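Local coordinates for protein imelysin (Bacteroides ovatus ATCC 8483, PDB 3OYV) that is an imelysin-like, probably outer-membrane-associated protein that probably binds metal and takes part in bacterial iron uptake, at residues 14-17 against 23-26; 61-66 against 225-230. All coordinates share one frame; numbering follows the deposited sequence. Where two conformers were deposited one is given.

Contact 1: 14-17 against 23-26; sequences IDYT and SWHN
Tyr16 OH and His25 NE2 are joined by a hydrogen bond of 2.8 Å. NE2 comes to the edge of the Tyr16 ring, near its plane. With Trp24 these residues form an aromatic cluster that folds the loop 14-17 back onto the first turns of helix 21-47. Tyr16 turns an edge to the indole face in a T-shaped stack. The centroids of the Tyr16 ring and the Trp24 five-membered ring are 5.3 Å apart, and the planes meet at 79°. The ring touches through Tyr16 CD1, 3.7 Å from Trp24 CG. Tyr16 CB sits over the six-membered ring of Trp24 in a CH-pi contact, 4.2 Å from its centroid and 6° off the normal. Tyr16 CB and CD1 thus both meet the same indole. Tyr16 has CG anti to the backbone N (chi1 179°), which carries its ring along the indole toward His25. Trp24 NE1 is hydrogen-bonded to Leu350 O, which fixes the polar end of the indole. Phe268 makes a further edge-to-face contact with Tyr16. At the far end of the indole, Ile14 CG2 packs 4.0 Å from Trp24 CH2.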
ATOM      1  N   ILE A  14      -8.664 -11.743 -20.528  1.00 18.98           N
ATOM      2  CA  ILE A  14      -8.465 -13.185 -20.596  1.00 17.45           C
ATOM      3  C   ILE A  14      -9.324 -13.828 -19.522  1.00 17.24           C
ATOM      4  O   ILE A  14      -9.526 -13.232 -18.465  1.00 19.17           O
ATOM      5  CB  ILE A  14      -6.975 -13.521 -20.464  1.00 17.95           C
ATOM      6  CG1 ILE A  14      -6.744 -15.007 -20.670  1.00 16.90           C
ATOM      7  CG2 ILE A  14      -6.417 -13.027 -19.091  1.00 19.41           C
ATOM      8  CD1 ILE A  14      -5.250 -15.361 -20.843  1.00 19.45           C
ATOM      9  N   ASP A  15      -9.854 -15.011 -19.790  1.00 17.85           N
ATOM     10  CA  ASP A  15     -10.544 -15.791 -18.785  1.00 17.54           C
ATOM     11  C   ASP A  15      -9.793 -17.093 -18.533  1.00 17.87           C
ATOM     12  O   ASP A  15      -9.079 -17.586 -19.410  1.00 19.87           O
ATOM     13  CB  ASP A  15     -11.972 -16.099 -19.223  1.00 20.31           C
ATOM     14  CG  ASP A  15     -12.805 -14.848 -19.438  1.00 22.75           C
ATOM     15  OD1 ASP A  15     -12.869 -14.023 -18.510  1.00 19.92           O
ATOM     16  OD2 ASP A  15     -13.404 -14.703 -20.529  1.00 27.75           O
ATOM     17  N   TYR A  16      -9.985 -17.621 -17.336  1.00 17.03           N
ATOM     18  CA  TYR A  16      -9.428 -18.906 -16.955  1.00 16.72           C
ATOM     19  C   TYR A  16     -10.120 -20.010 -17.741  1.00 19.05           C
ATOM     20  O   TYR A  16     -11.367 -20.076 -17.782  1.00 20.86           O
ATOM     21  CB  TYR A  16      -9.642 -19.076 -15.457  1.00 17.97           C
ATOM     22  CG  TYR A  16      -9.150 -20.360 -14.843  1.00 15.53           C
ATOM     23  CD1 TYR A  16      -7.841 -20.475 -14.360  1.00 13.53           C
ATOM     24  CD2 TYR A  16      -9.992 -21.449 -14.702  1.00 22.52           C
ATOM     25  CE1 TYR A  16      -7.407 -21.636 -13.752  1.00 15.86           C
ATOM     26  CE2 TYR A  16      -9.556 -22.625 -14.114  1.00 21.64           C
ATOM     27  CZ  TYR A  16      -8.250 -22.723 -13.642  1.00 16.94           C
ATOM     28  OH  TYR A  16      -7.855 -23.905 -13.055  1.00 15.43           O
ATOM     29  N   THR A  17      -9.321 -20.869 -18.368  1.00 18.43           N
ATOM     30  CA  THR A  17      -9.860 -21.978 -19.156  1.00 17.48           C
ATOM     31  C   THR A  17      -9.056 -23.240 -18.859  1.00 15.18           C
ATOM     32  O   THR A  17      -7.943 -23.156 -18.362  1.00 14.04           O
ATOM     33  CB  THR A  17      -9.715 -21.714 -20.664  1.00 18.36           C
ATOM     34  OG1 THR A  17      -8.315 -21.771 -21.024  1.00 19.14           O
ATOM     35  CG2 THR A  17     -10.362 -20.333 -21.088  1.00 21.16           C
ATOM     36  N   SER A  23      -0.659 -22.785 -16.817  1.00 10.60           N
ATOM     37  CA  SER A  23       0.121 -21.542 -16.786  0.50 10.34           C
ATOM     38  C   SER A  23      -0.414 -20.596 -15.705  1.00 11.34           C
ATOM     39  O   SER A  23       0.345 -19.955 -14.994  1.00 11.04           O
ATOM     40  CB  SER A  23       0.066 -20.832 -18.142  0.50 11.07           C
ATOM     41  OG  SER A  23       0.728 -21.583 -19.151  0.50  8.30           O
ATOM     42  N   TRP A  24      -1.739 -20.513 -15.597  1.00 11.26           N
ATOM     43  CA  TRP A  24      -2.383 -19.640 -14.604  1.00 10.74           C
ATOM     44  C   TRP A  24      -1.966 -20.059 -13.190  1.00 11.45           C
ATOM     45  O   TRP A  24      -1.570 -19.220 -12.366  1.00 10.89           O
ATOM     46  CB  TRP A  24      -3.899 -19.713 -14.756  1.00 11.55           C
ATOM     47  CG  TRP A  24      -4.659 -18.510 -14.311  1.00 11.10           C
ATOM     48  CD1 TRP A  24      -4.764 -18.007 -13.048  1.00 12.74           C
ATOM     49  CD2 TRP A  24      -5.437 -17.666 -15.148  1.00 12.66           C
ATOM     50  NE1 TRP A  24      -5.567 -16.898 -13.053  1.00 12.96           N
ATOM     51  CE2 TRP A  24      -6.007 -16.668 -14.329  1.00 12.75           C
ATOM     52  CE3 TRP A  24      -5.712 -17.652 -16.516  1.00 13.50           C
ATOM     53  CZ2 TRP A  24      -6.829 -15.673 -14.837  1.00 14.33           C
ATOM     54  CZ3 TRP A  24      -6.528 -16.685 -17.000  1.00 16.61           C
ATOM     55  CH2 TRP A  24      -7.062 -15.686 -16.169  1.00 16.30           C
ATOM     56  N   HIS A  25      -2.005 -21.358 -12.909  1.00 10.47           N
ATOM     57  CA  HIS A  25      -1.572 -21.887 -11.604  1.00 10.74           C
ATOM     58  C   HIS A  25      -0.128 -21.541 -11.324  1.00 10.43           C
ATOM     59  O   HIS A  25       0.224 -21.038 -10.239  1.00 11.01           O
ATOM     60  CB  HIS A  25      -1.738 -23.408 -11.543  1.00 12.06           C
ATOM     61  CG  HIS A  25      -3.168 -23.873 -11.687  1.00 12.64           C
ATOM     62  ND1 HIS A  25      -3.504 -25.189 -11.957  1.00 13.72           N
ATOM     63  CD2 HIS A  25      -4.341 -23.194 -11.672  1.00 13.14           C
ATOM     64  CE1 HIS A  25      -4.818 -25.304 -12.041  1.00 13.50           C
ATOM     65  NE2 HIS A  25      -5.351 -24.113 -11.857  1.00 15.78           N
ATOM     66  N   ASN A  26       0.741 -21.885 -12.272  1.00 10.55           N
ATOM     67  CA  ASN A  26       2.157 -21.658 -12.081  1.00 10.51           C
ATOM     68  C   ASN A  26       2.519 -20.181 -11.909  1.00  9.43           C
ATOM     69  O   ASN A  26       3.387 -19.842 -11.084  1.00 11.00           O
ATOM     70  CB  ASN A  26       2.927 -22.275 -13.242  1.00 11.10           C
ATOM     71  CG  ASN A  26       2.978 -23.805 -13.149  1.00 12.89           C
ATOM     72  OD1 ASN A  26       2.997 -24.354 -12.050  1.00 14.81           O
ATOM     73  ND2 ASN A  26       3.038 -24.486 -14.305  1.00 14.61           N
TER

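Contact 2: 61-66 against 225-230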
ATOM      1  N   LYS A  61      15.000   4.340  15.804  1.00 12.19           N
ATOM      2  CA  LYS A  61      14.781   4.791  17.175  1.00 11.59           C
ATOM      3  C   LYS A  61      16.012   5.409  17.824  1.00 13.73           C
ATOM      4  O   LYS A  61      15.885   6.263  18.710  1.00 14.25           O
ATOM      5  CB  LYS A  61      14.272   3.651  18.073  1.00 12.35           C
ATOM      6  CG  LYS A  61      12.901   3.201  17.643  1.00 11.92           C
ATOM      7  CD  LYS A  61      12.316   2.099  18.538  1.00 12.55           C
ATOM      8  CE  LYS A  61      13.013   0.757  18.304  1.00 13.26           C
ATOM      9  NZ  LYS A  61      12.527  -0.291  19.242  1.00 14.16           N
ATOM     10  N   ALA A  62      17.192   4.952  17.435  1.00 13.89           N
ATOM     11  CA  ALA A  62      18.431   5.488  18.004  1.00 14.01           C
ATOM     12  C   ALA A  62      18.803   6.833  17.396  1.00 13.94           C
ATOM     13  O   ALA A  62      19.343   7.699  18.083  1.00 16.26           O
ATOM     14  CB  ALA A  62      19.600   4.502  17.805  1.00 15.26           C
ATOM     15  N   HIS A  63      18.555   6.974  16.100  1.00 14.69           N
ATOM     16  CA  HIS A  63      18.837   8.159  15.317  1.00 16.16           C
ATOM     17  C   HIS A  63      20.138   8.850  15.724  1.00 16.50           C
ATOM     18  O   HIS A  63      20.148  10.009  16.141  1.00 18.17           O
ATOM     19  CB  HIS A  63      17.634   9.107  15.282  1.00 15.04           C
ATOM     20  CG  HIS A  63      17.033   9.417  16.623  1.00 14.53           C
ATOM     21  ND1 HIS A  63      17.644  10.244  17.545  1.00 16.95           N
ATOM     22  CD2 HIS A  63      15.865   9.016  17.188  1.00 15.62           C
ATOM     23  CE1 HIS A  63      16.877  10.332  18.619  1.00 15.55           C
ATOM     24  NE2 HIS A  63      15.802   9.583  18.439  1.00 14.12           N
ATOM     25  N   SER A  64      21.243   8.123  15.568  1.00 15.47           N
ATOM     26  CA  SER A  64      22.525   8.577  16.099  1.00 18.67           C
ATOM     27  C   SER A  64      23.528   9.004  15.042  1.00 23.73           C
ATOM     28  O   SER A  64      24.688   9.281  15.369  1.00 26.29           O
ATOM     29  CB  SER A  64      23.124   7.456  16.922  1.00 19.22           C
ATOM     30  OG  SER A  64      23.332   6.320  16.107  1.00 21.61           O
ATOM     31  N   GLY A  65      23.095   9.064  13.796  1.00 23.74           N
ATOM     32  CA  GLY A  65      23.989   9.414  12.689  1.00 26.48           C
ATOM     33  C   GLY A  65      23.192   9.594  11.425  1.00 29.58           C
ATOM     34  O   GLY A  65      22.036   9.190  11.353  1.00 30.80           O
ATOM     35  N   SER A  66      23.802  10.179  10.401  1.00 32.55           N
ATOM     36  CA  SER A  66      23.137  10.366   9.113  1.00 33.88           C
ATOM     37  C   SER A  66      22.530   9.038   8.661  1.00 34.18           C
ATOM     38  O   SER A  66      23.117   7.975   8.919  1.00 33.84           O
ATOM     39  CB  SER A  66      24.129  10.888   8.047  1.00 35.91           C
ATOM     40  OG  SER A  66      23.516  11.006   6.778  1.00 40.48           O
ATOM     41  N   VAL A 225      11.429  15.578  23.931  1.00 12.41           N
ATOM     42  CA  VAL A 225      10.037  15.562  23.520  1.00 12.06           C
ATOM     43  C   VAL A 225       9.750  14.491  22.470  1.00 11.48           C
ATOM     44  O   VAL A 225       8.763  13.780  22.565  1.00 12.06           O
ATOM     45  CB  VAL A 225       9.561  16.937  23.032  1.00 12.29           C
ATOM     46  CG1 VAL A 225       8.165  16.850  22.446  1.00 13.26           C
ATOM     47  CG2 VAL A 225       9.598  17.934  24.228  1.00 14.86           C
ATOM     48  N   LEU A 226      10.610  14.364  21.467  1.00 10.80           N
ATOM     49  CA  LEU A 226      10.263  13.564  20.291  1.00 10.18           C
ATOM     50  C   LEU A 226      10.723  12.106  20.304  1.00 10.11           C
ATOM     51  O   LEU A 226      10.151  11.281  19.612  1.00 11.19           O
ATOM     52  CB  LEU A 226      10.690  14.271  19.008  1.00 11.32           C
ATOM     53  CG  LEU A 226       9.950  15.591  18.675  1.00 12.68           C
ATOM     54  CD1 LEU A 226      10.524  16.168  17.374  1.00 14.76           C
ATOM     55  CD2 LEU A 226       8.468  15.398  18.563  1.00 13.64           C
ATOM     56  N   ASN A 227      11.722  11.780  21.122  1.00 10.80           N
ATOM     57  CA  ASN A 227      12.136  10.386  21.221  1.00  9.84           C
ATOM     58  C   ASN A 227      10.974   9.430  21.499  1.00 10.07           C
ATOM     59  O   ASN A 227      10.881   8.396  20.843  1.00 10.54           O
ATOM     60  CB  ASN A 227      13.217  10.184  22.270  1.00 11.22           C
ATOM     61  CG  ASN A 227      14.615  10.534  21.791  1.00 10.89           C
ATOM     62  OD1 ASN A 227      14.825  10.967  20.664  1.00 14.01           O
ATOM     63  ND2 ASN A 227      15.608  10.360  22.686  1.00 13.83           N
ATOM     64  N   PRO A 228      10.120   9.723  22.498  1.00 10.29           N
ATOM     65  CA  PRO A 228       9.050   8.758  22.771  1.00 10.31           C
ATOM     66  C   PRO A 228       8.058   8.650  21.626  1.00  9.93           C
ATOM     67  O   PRO A 228       7.425   7.608  21.456  1.00 11.37           O
ATOM     68  CB  PRO A 228       8.403   9.269  24.067  1.00 12.58           C
ATOM     69  CG  PRO A 228       9.008  10.507  24.374  1.00 16.53           C
ATOM     70  CD  PRO A 228      10.250  10.741  23.553  1.00 12.30           C
ATOM     71  N   VAL A 229       7.901   9.736  20.885  1.00  9.74           N
ATOM     72  CA  VAL A 229       7.024   9.727  19.714  1.00  9.52           C
ATOM     73  C   VAL A 229       7.629   8.750  18.660  1.00  9.73           C
ATOM     74  O   VAL A 229       6.911   7.920  18.088  1.00  9.48           O
ATOM     75  CB  VAL A 229       6.843  11.136  19.134  1.00 10.95           C
ATOM     76  CG1 VAL A 229       6.106  11.061  17.784  1.00 12.65           C
ATOM     77  CG2 VAL A 229       6.114  12.053  20.144  1.00 13.83           C
ATOM     78  N   VAL A 230       8.930   8.867  18.406  1.00  8.98           N
ATOM     79  CA  VAL A 230       9.612   8.004  17.426  1.00  9.25           C
ATOM     80  C   VAL A 230       9.536   6.530  17.857  1.00  8.55           C
ATOM     81  O   VAL A 230       9.220   5.645  17.062  1.00  9.74           O
ATOM     82  CB  VAL A 230      11.028   8.449  17.140  1.00 10.69           C
ATOM     83  CG1 VAL A 230      11.724   7.467  16.200  1.00 12.65           C
ATOM     84  CG2 VAL A 230      11.043   9.891  16.563  1.00 12.19           C
TER
HETATM   85  O   HOH W   1      13.798   7.827  19.657  1.00 17.14           O
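His63 NE2 gives a weak hydrogen bond to Asn227 OD1, with the two atoms 2.8 Å apart. This joins the end of helix 56-62 to an early turn of the long helix 223-261, a helix end set against a helix side. The bond is bent, with an N-H...O angle of 117°. The oxygen lies at the ring edge between two atoms, as Asn227 OD1 is also 3.0 Å from His63 CE1. The ring and amide planes are turned 48° apart.

A water reinforces the joint. It donates to Lys61 O at 2.8 Å and, at greater length, to Asn227 O. It is also hydrogen-bonded to His63 NE2, 2.9 Å away. It therefore ties both backbones to the imidazole. Next to it, Val230 CG1 packs 4.2 Å from Lys61 CA.

Further out, His63 is the first residue to leave the helix, with positive phi. Its CG lies between the backbone N and the carbonyl carbon (chi1 50°), a rotation that brings the NE2 and CE1 side of the ring up to Asn227 OD1. Cys74 of helix 71-102 touches both His63 and Val230. Lys61 NZ forms a salt bridge with Asp235. Pro228 has no N-H to give, and Val229 N also makes no bond to the turn before, where helix 223-261 kinks. Regular bonding is seen again at Val230 N, which donates to Leu226 O at 3.0 Å.

In the fold
Contacts 1 and 2 lie on opposite sides of the centre of this largely helical chain. Their centres are 49 Å apart and their nearest atoms about 37 Å, so neither touches the other. Both are peripheral, with centres 26 Å and 25 Å from that of the chain. Helix 21-47, used in contact 1, is followed directly by helix 56-62, used in contact 2. Contact 1 is local and links a loop to the helix just after it. Contact 2 bridges 158 intervening residues. A glycerol, probably from the crystallisation liquor, is bound to Ile14 N of contact 1, about 4 Å from the Ile14 side chain.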